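Local coordinates for periplasmic protein (PDB 4FGQ) that probably acts as a calcium-dependent periplasmic cysteine protease of the bacterial transglutaminase-like family, at residues Q46-N55 with I92-V102. Numbering follows the deposited sequence.
Sequences QLEKVNSFFN and IKYFTLVAVGV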
loop_
_atom_site.group_PDB
_atom_site.type_symbol
_atom_site.label_atom_id
_atom_site.label_comp_id
_atom_site.label_asym_id
_atom_site.label_seq_id
_atom_site.Cartn_x
_atom_site.Cartn_y
_atom_site.Cartn_z
ATOM N N GLN A 46 -8.379 -9.411 -7.019
ATOM C CA GLN A 46 -7.512 -8.253 -7.145
ATOM C C GLN A 46 -6.860 -7.948 -5.809
ATOM O O GLN A 46 -5.648 -7.716 -5.751
ATOM C CB GLN A 46 -8.296 -7.035 -7.651
ATOM C CG GLN A 46 -8.868 -7.231 -9.065
ATOM C CD GLN A 46 -9.734 -6.051 -9.473
ATOM O OE1 GLN A 46 -10.455 -5.497 -8.646
ATOM N NE2 GLN A 46 -9.652 -5.653 -10.742
ATOM N N LEU A 47 -7.657 -7.946 -4.739
ATOM C CA LEU A 47 -7.114 -7.698 -3.394
ATOM C C LEU A 47 -6.079 -8.749 -3.008
ATOM O O LEU A 47 -4.965 -8.432 -2.535
ATOM C CB LEU A 47 -8.247 -7.679 -2.360
ATOM C CG LEU A 47 -9.263 -6.538 -2.473
ATOM C CD1 LEU A 47 -10.475 -6.775 -1.573
ATOM C CD2 LEU A 47 -8.592 -5.227 -2.091
ATOM N N GLU A 48 -6.428 -10.006 -3.215
ATOM C CA GLU A 48 -5.554 -11.107 -2.814
ATOM C C GLU A 48 -4.221 -11.109 -3.550
ATOM O O GLU A 48 -3.164 -11.297 -2.943
ATOM C CB GLU A 48 -6.265 -12.441 -3.012
ATOM C CG GLU A 48 -7.352 -12.700 -1.998
ATOM C CD GLU A 48 -8.056 -14.016 -2.228
ATOM O OE1 GLU A 48 -7.815 -14.654 -3.285
ATOM O OE2 GLU A 48 -8.863 -14.408 -1.354
ATOM N N LYS A 49 -4.266 -10.883 -4.852
ATOM C CA LYS A 49 -3.050 -10.976 -5.650
ATOM C C LYS A 49 -2.150 -9.742 -5.525
ATOM O O LYS A 49 -0.927 -9.867 -5.542
ATOM C CB LYS A 49 -3.380 -11.330 -7.108
ATOM C CG LYS A 49 -3.908 -12.748 -7.233
ATOM C CD LYS A 49 -4.166 -13.146 -8.683
ATOM C CE LYS A 49 -4.718 -14.570 -8.753
ATOM N NZ LYS A 49 -5.032 -15.012 -10.148
ATOM N N VAL A 50 -2.725 -8.551 -5.357
ATOM C CA VAL A 50 -1.885 -7.391 -5.072
ATOM C C VAL A 50 -1.239 -7.581 -3.701
ATOM O O VAL A 50 -0.036 -7.329 -3.508
ATOM C CB VAL A 50 -2.688 -6.077 -5.127
ATOM C CG1 VAL A 50 -1.816 -4.892 -4.655
ATOM C CG2 VAL A 50 -3.170 -5.845 -6.545
ATOM N N ASN A 51 -2.030 -8.063 -2.749
ATOM C CA ASN A 51 -1.509 -8.307 -1.397
ATOM C C ASN A 51 -0.343 -9.301 -1.412
ATOM O O ASN A 51 0.737 -9.014 -0.886
ATOM C CB ASN A 51 -2.633 -8.807 -0.483
ATOM C CG ASN A 51 -2.319 -8.634 0.988
ATOM O OD1 ASN A 51 -1.822 -7.582 1.419
ATOM N ND2 ASN A 51 -2.623 -9.671 1.779
ATOM N N SER A 52 -0.555 -10.458 -2.031
ATOM C CA SER A 52 0.458 -11.519 -2.041
ATOM C C SER A 52 1.686 -11.162 -2.880
ATOM O O SER A 52 2.823 -11.528 -2.527
ATOM C CB SER A 52 -0.157 -12.859 -2.471
ATOM O OG SER A 52 -0.586 -12.848 -3.830
ATOM N N PHE A 53 1.473 -10.438 -3.980
ATOM C CA PHE A 53 2.593 -10.011 -4.821
ATOM C C PHE A 53 3.545 -9.157 -4.009
ATOM O O PHE A 53 4.749 -9.405 -3.992
ATOM C CB PHE A 53 2.113 -9.207 -6.042
ATOM C CG PHE A 53 3.241 -8.771 -6.955
ATOM C CD1 PHE A 53 3.758 -9.636 -7.898
ATOM C CD2 PHE A 53 3.770 -7.491 -6.865
ATOM C CE1 PHE A 53 4.800 -9.233 -8.738
ATOM C CE2 PHE A 53 4.808 -7.087 -7.692
ATOM C CZ PHE A 53 5.323 -7.957 -8.631
ATOM N N PHE A 54 3.011 -8.142 -3.345
ATOM C CA PHE A 54 3.901 -7.245 -2.609
ATOM C C PHE A 54 4.410 -7.828 -1.309
ATOM O O PHE A 54 5.474 -7.433 -0.844
ATOM C CB PHE A 54 3.259 -5.864 -2.441
ATOM C CG PHE A 54 3.244 -5.099 -3.722
ATOM C CD1 PHE A 54 4.440 -4.758 -4.327
ATOM C CD2 PHE A 54 2.056 -4.818 -4.381
ATOM C CE1 PHE A 54 4.468 -4.095 -5.540
ATOM C CE2 PHE A 54 2.078 -4.142 -5.603
ATOM C CZ PHE A 54 3.288 -3.782 -6.177
ATOM N N ASN A 55 3.693 -8.798 -0.742
ATOM C CA ASN A 55 4.140 -9.349 0.541
ATOM C C ASN A 55 5.426 -10.156 0.464
ATOM O O ASN A 55 6.028 -10.450 1.499
ATOM C CB ASN A 55 3.038 -10.141 1.245
ATOM C CG ASN A 55 2.107 -9.247 2.019
ATOM O OD1 ASN A 55 2.431 -8.082 2.269
ATOM N ND2 ASN A 55 0.940 -9.767 2.396
ATOM N N ILE A 92 2.259 1.069 -1.779
ATOM C CA ILE A 92 2.315 0.492 -3.116
ATOM C C ILE A 92 1.108 -0.409 -3.395
ATOM O O ILE A 92 0.605 -0.448 -4.522
ATOM C CB ILE A 92 3.682 -0.183 -3.447
ATOM C CG1 ILE A 92 3.716 -0.590 -4.923
ATOM C CG2 ILE A 92 3.940 -1.381 -2.545
ATOM C CD1 ILE A 92 5.123 -0.790 -5.479
ATOM N N LYS A 93 0.614 -1.104 -2.372
ATOM C CA LYS A 93 -0.602 -1.896 -2.546
ATOM C C LYS A 93 -1.774 -1.001 -2.926
ATOM O O LYS A 93 -2.568 -1.348 -3.807
ATOM C CB LYS A 93 -0.929 -2.679 -1.276
ATOM C CG LYS A 93 -0.008 -3.877 -1.036
ATOM C CD LYS A 93 -0.328 -4.528 0.305
ATOM C CE LYS A 93 0.752 -5.540 0.710
ATOM N NZ LYS A 93 0.420 -6.140 2.046
ATOM N N TYR A 94 -1.879 0.138 -2.247
ATOM C CA TYR A 94 -2.938 1.105 -2.514
ATOM C C TYR A 94 -2.892 1.577 -3.970
ATOM O O TYR A 94 -3.877 1.458 -4.698
ATOM C CB TYR A 94 -2.847 2.302 -1.555
ATOM C CG TYR A 94 -3.686 3.486 -2.005
ATOM C CD1 TYR A 94 -5.065 3.499 -1.826
ATOM C CD2 TYR A 94 -3.095 4.574 -2.636
ATOM C CE1 TYR A 94 -5.839 4.600 -2.254
ATOM C CE2 TYR A 94 -3.844 5.651 -3.074
ATOM C CZ TYR A 94 -5.212 5.660 -2.884
ATOM O OH TYR A 94 -5.936 6.745 -3.325
ATOM N N PHE A 95 -1.755 2.107 -4.404
ATOM C CA PHE A 95 -1.683 2.648 -5.762
ATOM C C PHE A 95 -1.899 1.571 -6.819
ATOM O O PHE A 95 -2.504 1.819 -7.868
ATOM C CB PHE A 95 -0.371 3.408 -5.992
ATOM C CG PHE A 95 -0.389 4.795 -5.427
ATOM C CD1 PHE A 95 -1.208 5.770 -5.990
ATOM C CD2 PHE A 95 0.391 5.125 -4.326
ATOM C CE1 PHE A 95 -1.242 7.062 -5.475
ATOM C CE2 PHE A 95 0.366 6.414 -3.801
ATOM C CZ PHE A 95 -0.452 7.385 -4.373
ATOM N N THR A 96 -1.442 0.364 -6.532
ATOM C CA THR A 96 -1.568 -0.717 -7.499
ATOM C C THR A 96 -3.028 -1.147 -7.622
ATOM O O THR A 96 -3.520 -1.378 -8.725
ATOM C CB THR A 96 -0.688 -1.906 -7.110
ATOM O OG1 THR A 96 0.676 -1.475 -7.072
ATOM C CG2 THR A 96 -0.808 -3.031 -8.133
ATOM N N LEU A 97 -3.729 -1.216 -6.489
ATOM C CA LEU A 97 -5.156 -1.562 -6.516
ATOM C C LEU A 97 -5.981 -0.512 -7.252
ATOM O O LEU A 97 -6.904 -0.858 -7.992
ATOM C CB LEU A 97 -5.689 -1.818 -5.103
ATOM C CG LEU A 97 -5.279 -3.223 -4.625
ATOM C CD1 LEU A 97 -5.334 -3.307 -3.101
ATOM C CD2 LEU A 97 -6.193 -4.302 -5.260
ATOM N N VAL A 98 -5.657 0.762 -7.064
ATOM C CA VAL A 98 -6.330 1.823 -7.817
ATOM C C VAL A 98 -6.070 1.620 -9.313
ATOM O O VAL A 98 -6.981 1.729 -10.138
ATOM C CB VAL A 98 -5.881 3.224 -7.344
ATOM C CG1 VAL A 98 -6.383 4.306 -8.301
ATOM C CG2 VAL A 98 -6.366 3.476 -5.909
ATOM N N ALA A 99 -4.833 1.264 -9.654
ATOM C CA ALA A 99 -4.460 1.038 -11.051
ATOM C C ALA A 99 -5.216 -0.111 -11.721
ATOM O O ALA A 99 -5.448 -0.071 -12.933
ATOM C CB ALA A 99 -2.939 0.817 -11.183
ATOM N N VAL A 100 -5.593 -1.141 -10.959
ATOM C CA VAL A 100 -6.266 -2.283 -11.579
ATOM C C VAL A 100 -7.773 -2.087 -11.597
ATOM O O VAL A 100 -8.505 -2.881 -12.199
ATOM C CB VAL A 100 -5.903 -3.659 -10.945
ATOM C CG1 VAL A 100 -4.386 -3.860 -10.888
ATOM C CG2 VAL A 100 -6.505 -3.797 -9.578
ATOM N N GLY A 101 -8.236 -1.029 -10.940
ATOM C CA GLY A 101 -9.640 -0.675 -11.013
ATOM C C GLY A 101 -10.462 -0.718 -9.741
ATOM O O GLY A 101 -11.656 -0.446 -9.794
ATOM N N VAL A 102 -9.860 -1.050 -8.602
ATOM C CA VAL A 102 -10.587 -0.894 -7.347
ATOM C C VAL A 102 -10.777 0.604 -7.098
ATOM O O VAL A 102 -9.797 1.355 -7.116
ATOM C CB VAL A 102 -9.823 -1.524 -6.169
ATOM C CG1 VAL A 102 -10.590 -1.319 -4.873
ATOM C CG2 VAL A 102 -9.587 -3.008 -6.429
#
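Lys-93 sets its CG anti to the carbonyl carbon (chi1 -74°), and the straight chain beyond carries NZ across to helix 43-55, where Asn-51, with CG anti to the backbone N (chi1 -160°), swings its amide nearer the lysine. Lys-93 NZ donates to Asn-51 OD1 at 2.7 Å, tilted from the carbonyl plane, and to Asn-55 OD1 at 2.8 Å, where NZ stands above the Asn-55 carbonyl plane, off its lone pairs. Two amide oxygens one helical turn apart thus share the ammonium, while the ND2 of Asn-55 is taken by the carbonyl of Asp-138. The lysine is a knob in a hole lined by Val-50, Asn-51, Phe-54 and Asn-55, its methylenes sliding past Phe-54 in the opposite direction.

The Phe-54 ring receives Ile-92 over one face, CG1 lying 3.9 Å from the centroid in a CH-pi contact, with Phe-53 over the opposite face and Trp-31 meeting it edge-to-face. Both helices, 43-55 and 86-100, lie in the region matching the bacterial transglutaminase-like cysteine proteinase family, and their segments run roughly antiparallel (142°), their axes approaching to 9.8 Å; Asp-88, a calcium ligand in another structure of this protein, lies one turn before Ile-92. Farther along, Leu-97 lays CD2 against Val-50 CG2 at 3.6 Å, and its CD1 meets Leu-47 CD2 at 3.9 Å, the two leucines crossing at about a right angle. The extended Gln-46 side chain slides past Val-100 in the opposite direction, its NE2 hydrogen-bonded to the Leu-38 carbonyl and its OE1 3.4 Å from Val-102 CG2, just beyond the Schellman motif at Gly-101.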